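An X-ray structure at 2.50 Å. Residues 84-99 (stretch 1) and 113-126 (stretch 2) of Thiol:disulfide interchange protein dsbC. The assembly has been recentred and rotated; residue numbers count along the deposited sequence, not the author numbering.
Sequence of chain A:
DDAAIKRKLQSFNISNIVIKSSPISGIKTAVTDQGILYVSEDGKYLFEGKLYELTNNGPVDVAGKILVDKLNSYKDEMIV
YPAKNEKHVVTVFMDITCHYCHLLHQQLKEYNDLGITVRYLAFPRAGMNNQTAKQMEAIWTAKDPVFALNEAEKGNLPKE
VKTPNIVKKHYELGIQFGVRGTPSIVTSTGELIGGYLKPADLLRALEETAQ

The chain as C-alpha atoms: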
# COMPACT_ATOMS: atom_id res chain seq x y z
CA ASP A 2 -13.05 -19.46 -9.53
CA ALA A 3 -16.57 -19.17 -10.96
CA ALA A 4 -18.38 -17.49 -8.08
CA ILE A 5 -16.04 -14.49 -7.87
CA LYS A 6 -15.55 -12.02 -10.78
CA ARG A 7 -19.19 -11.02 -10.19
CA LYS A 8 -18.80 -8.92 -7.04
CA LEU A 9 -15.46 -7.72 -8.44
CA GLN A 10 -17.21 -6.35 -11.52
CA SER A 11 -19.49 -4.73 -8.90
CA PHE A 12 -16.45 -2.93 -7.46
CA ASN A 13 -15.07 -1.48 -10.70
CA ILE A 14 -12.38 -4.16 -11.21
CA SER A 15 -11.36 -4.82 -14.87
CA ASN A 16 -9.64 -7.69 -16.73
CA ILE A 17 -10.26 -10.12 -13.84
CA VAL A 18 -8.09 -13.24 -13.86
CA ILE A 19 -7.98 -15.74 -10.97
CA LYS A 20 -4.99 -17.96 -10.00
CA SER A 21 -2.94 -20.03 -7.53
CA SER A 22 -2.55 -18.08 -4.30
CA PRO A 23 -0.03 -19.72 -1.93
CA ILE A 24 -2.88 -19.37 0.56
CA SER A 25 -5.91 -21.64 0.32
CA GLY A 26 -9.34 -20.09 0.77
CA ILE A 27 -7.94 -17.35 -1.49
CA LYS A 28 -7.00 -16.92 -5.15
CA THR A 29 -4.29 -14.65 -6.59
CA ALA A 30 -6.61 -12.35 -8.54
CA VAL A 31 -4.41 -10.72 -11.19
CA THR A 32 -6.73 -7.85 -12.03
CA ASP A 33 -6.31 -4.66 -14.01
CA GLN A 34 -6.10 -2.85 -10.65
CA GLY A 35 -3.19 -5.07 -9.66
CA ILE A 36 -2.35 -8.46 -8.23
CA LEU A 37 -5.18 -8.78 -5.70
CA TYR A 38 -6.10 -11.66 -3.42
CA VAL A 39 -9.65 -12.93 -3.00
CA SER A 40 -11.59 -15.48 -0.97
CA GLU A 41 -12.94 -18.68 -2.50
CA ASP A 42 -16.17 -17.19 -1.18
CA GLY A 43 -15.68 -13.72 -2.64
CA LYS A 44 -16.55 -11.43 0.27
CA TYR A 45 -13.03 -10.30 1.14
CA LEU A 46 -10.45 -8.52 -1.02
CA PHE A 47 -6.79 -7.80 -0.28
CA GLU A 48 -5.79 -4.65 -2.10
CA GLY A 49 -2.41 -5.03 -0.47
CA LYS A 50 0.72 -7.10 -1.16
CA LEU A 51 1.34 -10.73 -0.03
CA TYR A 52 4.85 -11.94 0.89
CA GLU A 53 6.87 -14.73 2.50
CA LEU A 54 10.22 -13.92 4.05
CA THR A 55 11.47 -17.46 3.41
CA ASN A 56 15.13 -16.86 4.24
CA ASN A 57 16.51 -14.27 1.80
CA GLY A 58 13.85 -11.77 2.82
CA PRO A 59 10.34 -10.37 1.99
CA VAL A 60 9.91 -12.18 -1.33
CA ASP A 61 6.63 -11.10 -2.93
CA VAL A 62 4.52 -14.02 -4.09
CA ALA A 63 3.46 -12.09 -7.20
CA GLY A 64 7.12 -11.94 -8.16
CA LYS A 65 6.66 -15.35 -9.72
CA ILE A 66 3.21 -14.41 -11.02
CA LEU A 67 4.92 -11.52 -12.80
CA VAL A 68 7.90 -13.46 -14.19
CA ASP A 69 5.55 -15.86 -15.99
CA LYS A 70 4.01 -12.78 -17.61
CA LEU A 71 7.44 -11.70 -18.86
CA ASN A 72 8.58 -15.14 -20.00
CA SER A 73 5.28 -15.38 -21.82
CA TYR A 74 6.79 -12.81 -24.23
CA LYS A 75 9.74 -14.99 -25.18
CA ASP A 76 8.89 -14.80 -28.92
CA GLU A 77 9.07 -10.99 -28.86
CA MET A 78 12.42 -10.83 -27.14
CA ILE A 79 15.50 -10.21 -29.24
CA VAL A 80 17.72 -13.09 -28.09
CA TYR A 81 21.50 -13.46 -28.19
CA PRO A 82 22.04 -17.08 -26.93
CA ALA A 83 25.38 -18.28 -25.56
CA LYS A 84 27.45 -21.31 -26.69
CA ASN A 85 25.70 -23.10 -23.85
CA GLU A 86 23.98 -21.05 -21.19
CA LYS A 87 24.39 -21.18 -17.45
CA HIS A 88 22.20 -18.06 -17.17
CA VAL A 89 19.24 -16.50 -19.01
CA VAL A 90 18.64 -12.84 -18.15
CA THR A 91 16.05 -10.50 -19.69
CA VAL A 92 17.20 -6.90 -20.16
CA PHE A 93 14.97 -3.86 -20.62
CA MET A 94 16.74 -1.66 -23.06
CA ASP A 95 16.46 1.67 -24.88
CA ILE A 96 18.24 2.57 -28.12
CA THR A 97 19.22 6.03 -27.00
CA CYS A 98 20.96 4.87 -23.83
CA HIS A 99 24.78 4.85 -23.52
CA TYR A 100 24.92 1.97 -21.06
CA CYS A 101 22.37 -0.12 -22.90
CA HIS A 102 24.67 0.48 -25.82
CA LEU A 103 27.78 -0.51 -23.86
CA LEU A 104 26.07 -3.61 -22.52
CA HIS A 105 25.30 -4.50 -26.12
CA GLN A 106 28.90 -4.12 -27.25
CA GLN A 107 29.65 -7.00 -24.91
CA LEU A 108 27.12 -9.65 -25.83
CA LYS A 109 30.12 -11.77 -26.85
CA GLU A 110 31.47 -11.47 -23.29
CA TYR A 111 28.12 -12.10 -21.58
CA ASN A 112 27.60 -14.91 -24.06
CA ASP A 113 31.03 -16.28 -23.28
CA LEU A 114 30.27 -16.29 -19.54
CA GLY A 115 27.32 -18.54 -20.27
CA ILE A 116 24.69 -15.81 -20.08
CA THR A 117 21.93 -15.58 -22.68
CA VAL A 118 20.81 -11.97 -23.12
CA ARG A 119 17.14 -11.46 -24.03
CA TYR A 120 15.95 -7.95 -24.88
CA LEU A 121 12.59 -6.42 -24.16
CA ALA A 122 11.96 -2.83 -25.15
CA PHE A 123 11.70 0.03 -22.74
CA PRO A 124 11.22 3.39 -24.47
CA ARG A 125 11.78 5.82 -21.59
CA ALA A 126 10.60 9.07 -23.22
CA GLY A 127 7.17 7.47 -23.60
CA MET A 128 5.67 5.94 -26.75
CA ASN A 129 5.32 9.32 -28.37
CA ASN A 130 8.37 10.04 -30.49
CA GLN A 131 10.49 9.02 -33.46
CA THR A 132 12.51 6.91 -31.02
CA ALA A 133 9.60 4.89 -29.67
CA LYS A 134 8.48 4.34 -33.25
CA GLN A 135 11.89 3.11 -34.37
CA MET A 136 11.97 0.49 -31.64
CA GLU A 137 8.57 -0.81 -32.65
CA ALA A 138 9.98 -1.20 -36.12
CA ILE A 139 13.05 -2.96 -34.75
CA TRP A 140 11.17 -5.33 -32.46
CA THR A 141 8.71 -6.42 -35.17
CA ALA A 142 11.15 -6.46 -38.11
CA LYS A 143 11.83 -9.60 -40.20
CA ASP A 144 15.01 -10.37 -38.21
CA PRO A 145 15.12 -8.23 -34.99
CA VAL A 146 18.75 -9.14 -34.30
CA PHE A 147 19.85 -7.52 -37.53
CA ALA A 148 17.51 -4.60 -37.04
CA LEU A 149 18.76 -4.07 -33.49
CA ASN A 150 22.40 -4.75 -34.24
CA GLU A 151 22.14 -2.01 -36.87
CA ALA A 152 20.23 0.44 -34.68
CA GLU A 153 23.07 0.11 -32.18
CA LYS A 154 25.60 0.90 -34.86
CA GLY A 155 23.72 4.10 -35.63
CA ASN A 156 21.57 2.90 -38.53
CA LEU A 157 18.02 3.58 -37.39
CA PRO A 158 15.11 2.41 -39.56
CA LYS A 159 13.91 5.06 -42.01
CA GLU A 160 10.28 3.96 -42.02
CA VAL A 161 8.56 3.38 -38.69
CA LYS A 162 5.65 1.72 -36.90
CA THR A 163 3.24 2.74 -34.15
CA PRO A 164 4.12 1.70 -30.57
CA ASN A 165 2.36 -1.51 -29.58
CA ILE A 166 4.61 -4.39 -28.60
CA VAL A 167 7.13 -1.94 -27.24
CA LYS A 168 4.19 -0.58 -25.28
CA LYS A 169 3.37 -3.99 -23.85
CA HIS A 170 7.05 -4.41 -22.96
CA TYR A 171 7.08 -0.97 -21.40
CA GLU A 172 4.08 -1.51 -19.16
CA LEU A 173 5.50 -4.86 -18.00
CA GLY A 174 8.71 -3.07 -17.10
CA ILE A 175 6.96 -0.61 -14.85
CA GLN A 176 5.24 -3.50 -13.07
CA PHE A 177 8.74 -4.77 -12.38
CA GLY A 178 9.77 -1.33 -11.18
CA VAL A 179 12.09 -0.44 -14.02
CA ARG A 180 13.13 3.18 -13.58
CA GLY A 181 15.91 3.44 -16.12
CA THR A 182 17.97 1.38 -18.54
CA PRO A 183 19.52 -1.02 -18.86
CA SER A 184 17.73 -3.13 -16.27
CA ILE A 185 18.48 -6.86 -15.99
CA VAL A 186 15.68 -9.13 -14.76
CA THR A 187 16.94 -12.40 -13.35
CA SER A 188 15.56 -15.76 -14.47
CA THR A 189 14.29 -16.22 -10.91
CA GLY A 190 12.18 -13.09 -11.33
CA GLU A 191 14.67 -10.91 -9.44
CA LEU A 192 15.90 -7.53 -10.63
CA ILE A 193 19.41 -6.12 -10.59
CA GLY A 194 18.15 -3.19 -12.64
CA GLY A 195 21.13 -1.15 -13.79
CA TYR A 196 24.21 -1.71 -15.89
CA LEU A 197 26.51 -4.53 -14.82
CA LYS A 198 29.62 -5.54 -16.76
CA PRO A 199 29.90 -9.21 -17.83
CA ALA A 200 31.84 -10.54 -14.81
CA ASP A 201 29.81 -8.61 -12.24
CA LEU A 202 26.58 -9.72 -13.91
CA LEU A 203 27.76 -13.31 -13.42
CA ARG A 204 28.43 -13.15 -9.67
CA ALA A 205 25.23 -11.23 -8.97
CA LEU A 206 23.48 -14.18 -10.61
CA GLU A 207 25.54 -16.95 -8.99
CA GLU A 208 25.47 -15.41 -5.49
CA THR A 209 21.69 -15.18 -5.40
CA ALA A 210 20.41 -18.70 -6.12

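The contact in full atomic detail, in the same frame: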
# COMPACT_ATOMS: atom_id res chain seq x y z
N LYS A 84 26.97 -19.96 -26.35
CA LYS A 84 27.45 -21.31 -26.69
C LYS A 84 26.50 -22.27 -25.99
O LYS A 84 25.70 -22.95 -26.64
CB LYS A 84 28.87 -21.50 -26.18
N ASN A 85 26.62 -22.33 -24.67
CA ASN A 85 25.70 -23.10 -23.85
C ASN A 85 25.58 -22.39 -22.50
O ASN A 85 26.50 -22.34 -21.68
CB ASN A 85 26.09 -24.57 -23.68
CG ASN A 85 24.85 -25.49 -23.66
OD1 ASN A 85 23.87 -25.24 -22.94
ND2 ASN A 85 24.89 -26.56 -24.47
N GLU A 86 24.39 -21.83 -22.34
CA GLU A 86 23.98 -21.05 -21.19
C GLU A 86 24.01 -21.70 -19.83
O GLU A 86 23.72 -22.89 -19.66
CB GLU A 86 22.56 -20.53 -21.44
CG GLU A 86 21.57 -21.63 -21.72
CD GLU A 86 20.17 -21.12 -21.97
OE1 GLU A 86 19.99 -20.31 -22.90
OE2 GLU A 86 19.25 -21.54 -21.23
N LYS A 87 24.35 -20.85 -18.86
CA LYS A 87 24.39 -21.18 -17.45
C LYS A 87 23.43 -20.16 -16.82
O LYS A 87 22.99 -20.32 -15.68
CB LYS A 87 25.81 -21.00 -16.91
CG LYS A 87 26.77 -22.02 -17.48
CD LYS A 87 28.23 -21.63 -17.29
CE LYS A 87 29.11 -22.47 -18.22
NZ LYS A 87 28.64 -22.39 -19.63
N HIS A 88 23.11 -19.13 -17.60
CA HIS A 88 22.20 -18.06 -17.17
C HIS A 88 21.35 -17.53 -18.33
O HIS A 88 21.76 -17.59 -19.49
CB HIS A 88 23.00 -16.92 -16.56
CG HIS A 88 23.90 -17.36 -15.45
ND1 HIS A 88 23.44 -17.99 -14.31
CD2 HIS A 88 25.25 -17.27 -15.31
CE1 HIS A 88 24.46 -18.27 -13.52
NE2 HIS A 88 25.57 -17.84 -14.10
N VAL A 89 20.17 -17.02 -18.01
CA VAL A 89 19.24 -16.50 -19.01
C VAL A 89 18.58 -15.24 -18.46
O VAL A 89 17.50 -15.32 -17.87
CB VAL A 89 18.14 -17.53 -19.33
CG1 VAL A 89 17.18 -16.98 -20.37
CG2 VAL A 89 18.76 -18.81 -19.82
N VAL A 90 19.20 -14.09 -18.66
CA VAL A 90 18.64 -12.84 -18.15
C VAL A 90 17.95 -11.97 -19.20
O VAL A 90 18.43 -11.84 -20.32
CB VAL A 90 19.74 -12.02 -17.46
CG1 VAL A 90 20.47 -12.90 -16.48
CG2 VAL A 90 20.70 -11.44 -18.50
N THR A 91 16.81 -11.39 -18.82
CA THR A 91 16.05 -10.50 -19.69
C THR A 91 16.40 -9.05 -19.34
O THR A 91 16.31 -8.64 -18.19
CB THR A 91 14.55 -10.68 -19.51
OG1 THR A 91 14.20 -12.06 -19.69
CG2 THR A 91 13.80 -9.86 -20.54
N VAL A 92 16.79 -8.28 -20.35
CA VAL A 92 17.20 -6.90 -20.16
C VAL A 92 16.24 -5.92 -20.80
O VAL A 92 15.86 -6.11 -21.95
CB VAL A 92 18.58 -6.68 -20.79
CG1 VAL A 92 19.00 -5.24 -20.69
CG2 VAL A 92 19.58 -7.58 -20.13
N PHE A 93 15.84 -4.89 -20.06
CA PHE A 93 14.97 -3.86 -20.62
C PHE A 93 15.92 -2.82 -21.17
O PHE A 93 16.74 -2.26 -20.45
CB PHE A 93 14.04 -3.27 -19.57
CG PHE A 93 12.90 -4.18 -19.21
CD1 PHE A 93 13.07 -5.19 -18.27
CD2 PHE A 93 11.66 -4.05 -19.83
CE1 PHE A 93 12.01 -6.05 -17.95
CE2 PHE A 93 10.61 -4.90 -19.52
CZ PHE A 93 10.79 -5.90 -18.58
N MET A 94 15.80 -2.55 -22.45
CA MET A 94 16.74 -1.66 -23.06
C MET A 94 16.13 -0.55 -23.90
O MET A 94 14.99 -0.66 -24.34
CB MET A 94 17.69 -2.53 -23.88
CG MET A 94 18.63 -1.81 -24.76
SD MET A 94 18.58 -2.59 -26.37
CE MET A 94 17.19 -1.79 -27.08
N ASP A 95 16.89 0.52 -24.09
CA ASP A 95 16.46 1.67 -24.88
C ASP A 95 17.59 1.94 -25.88
O ASP A 95 18.76 1.77 -25.55
CB ASP A 95 16.23 2.88 -23.98
CG ASP A 95 15.54 4.01 -24.71
OD1 ASP A 95 16.04 4.42 -25.78
OD2 ASP A 95 14.49 4.49 -24.21
N ILE A 96 17.24 2.36 -27.08
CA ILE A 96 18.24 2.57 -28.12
C ILE A 96 19.03 3.86 -28.01
O ILE A 96 20.05 4.03 -28.67
CB ILE A 96 17.61 2.48 -29.52
CG1 ILE A 96 16.42 3.42 -29.61
CG2 ILE A 96 17.16 1.06 -29.78
CD1 ILE A 96 15.76 3.42 -30.94
N THR A 97 18.55 4.76 -27.17
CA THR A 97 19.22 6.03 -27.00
C THR A 97 19.90 6.08 -25.64
O THR A 97 20.02 7.15 -25.05
CB THR A 97 18.20 7.18 -27.08
OG1 THR A 97 17.19 6.98 -26.07
CG2 THR A 97 17.56 7.23 -28.46
N CYS A 98 20.34 4.93 -25.14
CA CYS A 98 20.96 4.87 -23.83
C CYS A 98 22.40 4.33 -23.88
O CYS A 98 22.63 3.18 -24.23
CB CYS A 98 20.05 4.05 -22.90
SG CYS A 98 20.83 2.89 -21.72
N HIS A 99 23.35 5.19 -23.52
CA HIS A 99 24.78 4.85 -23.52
C HIS A 99 25.17 3.52 -22.91
O HIS A 99 25.98 2.78 -23.48
CB HIS A 99 25.58 5.96 -22.84
CG HIS A 99 27.05 5.65 -22.71
ND1 HIS A 99 27.67 5.50 -21.50
CD2 HIS A 99 28.01 5.47 -23.65
CE1 HIS A 99 28.96 5.24 -21.69
NE2 HIS A 99 29.19 5.22 -22.99
N ASP A 113 29.91 -15.44 -23.65
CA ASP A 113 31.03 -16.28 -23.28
C ASP A 113 31.14 -16.57 -21.79
O ASP A 113 32.03 -17.30 -21.38
CB ASP A 113 32.35 -15.69 -23.80
CG ASP A 113 32.53 -15.92 -25.29
OD1 ASP A 113 32.17 -17.02 -25.77
OD2 ASP A 113 33.05 -15.01 -25.98
N LEU A 114 30.26 -16.00 -20.98
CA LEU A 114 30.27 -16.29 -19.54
C LEU A 114 29.08 -17.20 -19.28
O LEU A 114 28.74 -17.48 -18.14
CB LEU A 114 30.13 -15.01 -18.70
CG LEU A 114 31.38 -14.25 -18.24
CD1 LEU A 114 30.97 -12.92 -17.60
CD2 LEU A 114 32.17 -15.08 -17.24
N GLY A 115 28.46 -17.66 -20.37
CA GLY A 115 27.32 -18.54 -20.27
C GLY A 115 26.02 -17.83 -19.94
O GLY A 115 25.14 -18.41 -19.30
N ILE A 116 25.90 -16.58 -20.36
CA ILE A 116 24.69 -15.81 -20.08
C ILE A 116 23.98 -15.40 -21.36
O ILE A 116 24.52 -14.66 -22.17
CB ILE A 116 24.99 -14.53 -19.26
CG1 ILE A 116 25.82 -14.88 -18.02
CG2 ILE A 116 23.69 -13.88 -18.82
CD1 ILE A 116 26.12 -13.69 -17.13
N THR A 117 22.76 -15.89 -21.53
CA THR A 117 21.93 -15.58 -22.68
C THR A 117 21.20 -14.26 -22.44
O THR A 117 20.41 -14.16 -21.50
CB THR A 117 20.87 -16.67 -22.89
OG1 THR A 117 21.48 -17.83 -23.47
CG2 THR A 117 19.75 -16.18 -23.79
N VAL A 118 21.45 -13.26 -23.28
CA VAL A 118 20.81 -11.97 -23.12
C VAL A 118 19.54 -11.88 -23.97
O VAL A 118 19.57 -12.11 -25.16
CB VAL A 118 21.77 -10.82 -23.49
CG1 VAL A 118 21.09 -9.48 -23.32
CG2 VAL A 118 23.01 -10.89 -22.61
N ARG A 119 18.42 -11.56 -23.34
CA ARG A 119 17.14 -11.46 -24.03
C ARG A 119 16.58 -10.05 -23.87
O ARG A 119 16.26 -9.63 -22.76
CB ARG A 119 16.15 -12.48 -23.46
CG ARG A 119 16.80 -13.80 -23.06
CD ARG A 119 15.77 -14.89 -22.81
NE ARG A 119 14.77 -14.47 -21.85
CZ ARG A 119 13.76 -15.23 -21.43
NH1 ARG A 119 13.63 -16.47 -21.88
NH2 ARG A 119 12.90 -14.75 -20.54
N TYR A 120 16.45 -9.31 -24.96
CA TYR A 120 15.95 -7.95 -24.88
C TYR A 120 14.46 -7.76 -25.03
O TYR A 120 13.80 -8.36 -25.87
CB TYR A 120 16.61 -7.04 -25.93
CG TYR A 120 18.09 -6.81 -25.80
CD1 TYR A 120 18.65 -6.21 -24.67
CD2 TYR A 120 18.94 -7.16 -26.84
CE1 TYR A 120 20.03 -5.97 -24.60
CE2 TYR A 120 20.30 -6.92 -26.77
CZ TYR A 120 20.84 -6.33 -25.66
OH TYR A 120 22.19 -6.14 -25.64
N LEU A 121 13.96 -6.86 -24.19
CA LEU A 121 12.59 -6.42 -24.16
C LEU A 121 12.79 -4.93 -24.36
O LEU A 121 13.84 -4.39 -24.02
CB LEU A 121 11.96 -6.69 -22.80
CG LEU A 121 11.44 -8.11 -22.63
CD1 LEU A 121 10.92 -8.31 -21.25
CD2 LEU A 121 10.35 -8.34 -23.64
N ALA A 122 11.80 -4.25 -24.92
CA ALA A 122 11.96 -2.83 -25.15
C ALA A 122 11.47 -2.00 -23.98
O ALA A 122 10.53 -2.37 -23.26
CB ALA A 122 11.22 -2.41 -26.41
N PHE A 123 12.11 -0.86 -23.79
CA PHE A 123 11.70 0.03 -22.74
C PHE A 123 11.92 1.47 -23.16
O PHE A 123 12.89 2.09 -22.74
CB PHE A 123 12.47 -0.24 -21.45
CG PHE A 123 11.87 0.43 -20.25
CD1 PHE A 123 10.77 -0.13 -19.59
CD2 PHE A 123 12.34 1.67 -19.82
CE1 PHE A 123 10.16 0.53 -18.54
CE2 PHE A 123 11.73 2.33 -18.76
CZ PHE A 123 10.64 1.76 -18.12
N PRO A 124 11.06 2.00 -24.04
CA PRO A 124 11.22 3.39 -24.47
C PRO A 124 10.86 4.36 -23.34
O PRO A 124 9.69 4.61 -23.05
CB PRO A 124 10.30 3.49 -25.70
CG PRO A 124 9.31 2.41 -25.50
CD PRO A 124 10.13 1.28 -24.92
N ARG A 125 11.90 4.90 -22.72
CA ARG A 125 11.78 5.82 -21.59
C ARG A 125 10.96 7.09 -21.84
O ARG A 125 10.03 7.37 -21.09
CB ARG A 125 13.19 6.19 -21.10
CG ARG A 125 13.95 5.01 -20.53
CD ARG A 125 15.40 5.35 -20.25
NE ARG A 125 16.10 5.86 -21.43
CZ ARG A 125 17.39 6.16 -21.47
NH1 ARG A 125 18.13 6.00 -20.38
NH2 ARG A 125 17.94 6.63 -22.58
N ALA A 126 11.31 7.84 -22.88
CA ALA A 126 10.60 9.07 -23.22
C ALA A 126 9.21 8.75 -23.81
O ALA A 126 8.80 9.31 -24.83
CB ALA A 126 11.42 9.90 -24.22

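Two neighbouring parallel strands, 88-94 and 116-122, run side by side with their N-to-C directions 21° apart, and the contact buries 1182 Å² summed over both stretches. Ahead of the first strand, Glu-86 reaches over with its carboxylate: Thr-117 OG1 donates to Glu-86 OE1 at 2.9 Å. The carbonyl of Gly-115 then serves two successive amides, accepting from Lys-87 N (2.6 Å to Gly-115 O) and, at a more bent angle of 136°, from His-88 N (2.7 Å to the same O). Gly-115 has positive phi, which by itself favours glycine, and an ideal CB here would lie 2.9 Å from Lys-87 CD, a clash.

From His-88 onward the ladder is regular: even-numbered residues of stretch 1 use both N and O to bond the odd-numbered residues of stretch 2. His-88 O accepts from Thr-117 N at 2.8 Å, almost straight at 178°, while the His-88 ring meets Ile-116 CG1 at its edge (CD2 to CG1, 3.7 Å). Val-89 makes no ladder bond; its CG1 lies over one face of the Arg-119 guanidinium and 3.5 Å from Arg-119 CD. Val-90 N bonds Thr-117 O only weakly (3.1 Å, 129°), but Val-90 O takes a sound bond from Arg-119 N at 3.0 Å. On the side shared with His-88, Val-90 CG2 packs 3.9 Å from Ile-116 CG2.

Thr-91 OG1 sits at the edge of the Arg-119 guanidinium and accepts from both NH2 (3.1 Å to OG1) and NE (3.3 Å to OG1). Val-92 N to Arg-119 O (2.8 Å) and Leu-121 N to Val-92 O (3.0 Å) continue the ladder; Val-92 CG2 also packs 4.0 Å from Val-118 CG1. On the face carrying Val-89 and Thr-91, Phe-93 receives Leu-121 CB over its ring, 4.2 Å from the centroid, a CH-pi contact.

Met-94 closes the ladder through Met-94 N to Leu-121 O (3.1 Å) and Phe-123 N to Met-94 O (2.9 Å). Its sulfur lies over the Tyr-120 ring, SD 4.1 Å from the centroid and 16° off the normal. Beyond the strand, Asp-95 divides its carboxylate: OD1 accepts from Thr-97 N (2.9 Å) and Thr-97 OG1 (2.8 Å), steadying the type I turn from Asp-95 to Cys-98, while OD2 accepts from Arg-125 N at 3.0 Å and forms a salt bridge with Arg-125 NE at 3.5 Å, where the hydrogen bond is weak. The Arg-125 guanidinium thereby reaches the turn, with Cys-98 CB over one face, 3.3 Å from Arg-125 NH2.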